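Local coordinates for protein leucine aminopeptidase (Legionella pneumophila, PDB 5GNE) that probably acts as a zinc-dependent aminopeptidase, removing residues from the N-terminal end of peptides as many members of peptidase family M28 do, at residues V162-G165 / P171-V174. Sequence-based numbering, arbitrary orientation.
Sequences VKTG and PSVV
Val162 faces Ser172 as a hydrogen-bonded antiparallel pair near the turn of a beta hairpin. Its N donates to Ser172 O (3.0 Å, N-H...O angle 165°), and its O accepts the return bond from Ser172 N, also 3.0 Å. With CG1 anti to the backbone N (chi1 172°), Val162 turns its other methyl, CG2, along the hairpin, where it meets Val174 CG2 at 3.8 Å, the two branched side chains crossing at a slant. Val162 O also accepts from a water, 2.9 Å away, that lies 2.9 Å from Ser172 OG and close to Thr164 OG1. The water thus bridges the strands where the two side-chain oxygens, Thr164 OG1 and Ser172 OG, are 4.4 Å apart. Thr164, the centre of an inverse gamma turn, brings OG1 to 3.7 Å from Pro171 CA; this hydroxyl is also hydrogen-bonded to Gln170 O, across the start and end of the connecting loop. Strand 157-164 is the outermost of the mixed sheet on this side, and strand 170-177 joins it to strand 230-235. Ser172 OG reaches Ala236 N just beyond that strand, while helix 243-254 packs on Val162, Thr164 and Ser172, and helix 132-151 on Pro171 and Val173.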
loop_
_atom_site.group_PDB
_atom_site.type_symbol
_atom_site.label_atom_id
_atom_site.label_comp_id
_atom_site.label_asym_id
_atom_site.label_seq_id
_atom_site.Cartn_x
_atom_site.Cartn_y
_atom_site.Cartn_z
ATOM N N VAL A 162 -5.712 -3.896 13.120
ATOM C CA VAL A 162 -5.704 -2.505 13.517
ATOM C C VAL A 162 -6.994 -1.842 13.033
ATOM O O VAL A 162 -7.236 -1.743 11.842
ATOM C CB VAL A 162 -4.495 -1.763 12.976
ATOM C CG1 VAL A 162 -4.640 -0.262 13.256
ATOM C CG2 VAL A 162 -3.211 -2.321 13.619
ATOM N N LYS A 163 -7.829 -1.456 13.992
ATOM C CA LYS A 163 -9.138 -0.861 13.781
ATOM C C LYS A 163 -9.054 0.315 12.823
ATOM O O LYS A 163 -8.158 1.139 12.931
ATOM C CB LYS A 163 -9.666 -0.368 15.139
ATOM C CG LYS A 163 -11.088 -0.697 15.514
ATOM C CD LYS A 163 -11.362 -0.216 16.954
ATOM C CE LYS A 163 -10.560 -1.035 17.990
ATOM N NZ LYS A 163 -10.990 -0.874 19.426
ATOM N N THR A 164 -10.005 0.420 11.904
ATOM C CA THR A 164 -10.018 1.557 10.986
ATOM C C THR A 164 -10.896 2.633 11.603
ATOM O O THR A 164 -11.899 3.057 11.039
ATOM C CB THR A 164 -10.483 1.149 9.559
ATOM O OG1 THR A 164 -9.682 0.051 9.116
ATOM C CG2 THR A 164 -10.272 2.296 8.555
ATOM N N GLY A 165 -10.468 3.081 12.780
ATOM C CA GLY A 165 -11.235 4.012 13.583
ATOM C C GLY A 165 -12.641 3.494 13.800
ATOM O O GLY A 165 -12.863 2.299 14.000
ATOM N N PRO A 171 -11.055 -3.953 9.025
ATOM C CA PRO A 171 -9.823 -3.581 9.723
ATOM C C PRO A 171 -8.605 -3.783 8.837
ATOM O O PRO A 171 -8.680 -4.529 7.846
ATOM C CB PRO A 171 -9.779 -4.566 10.886
ATOM C CG PRO A 171 -10.364 -5.778 10.305
ATOM C CD PRO A 171 -11.420 -5.349 9.299
ATOM N N SER A 172 -7.493 -3.157 9.200
ATOM C CA SER A 172 -6.222 -3.478 8.582
ATOM C C SER A 172 -5.638 -4.715 9.260
ATOM O O SER A 172 -5.994 -5.019 10.394
ATOM C CB SER A 172 -5.267 -2.295 8.724
ATOM O OG SER A 172 -5.656 -1.260 7.857
ATOM N N VAL A 173 -4.682 -5.373 8.615
ATOM C CA VAL A 173 -4.020 -6.507 9.228
ATOM C C VAL A 173 -2.518 -6.341 9.167
ATOM O O VAL A 173 -1.943 -6.205 8.084
ATOM C CB VAL A 173 -4.394 -7.809 8.530
ATOM C CG1 VAL A 173 -3.690 -8.986 9.208
ATOM C CG2 VAL A 173 -5.915 -7.994 8.497
ATOM N N VAL A 174 -1.888 -6.366 10.340
ATOM C CA VAL A 174 -0.448 -6.244 10.477
ATOM C C VAL A 174 0.100 -7.613 10.880
ATOM O O VAL A 174 -0.380 -8.212 11.840
ATOM C CB VAL A 174 -0.083 -5.188 11.550
ATOM C CG1 VAL A 174 1.440 -5.077 11.762
ATOM C CG2 VAL A 174 -0.661 -3.842 11.177
HETATM O O HOH W 1 -7.266 0.267 9.761
#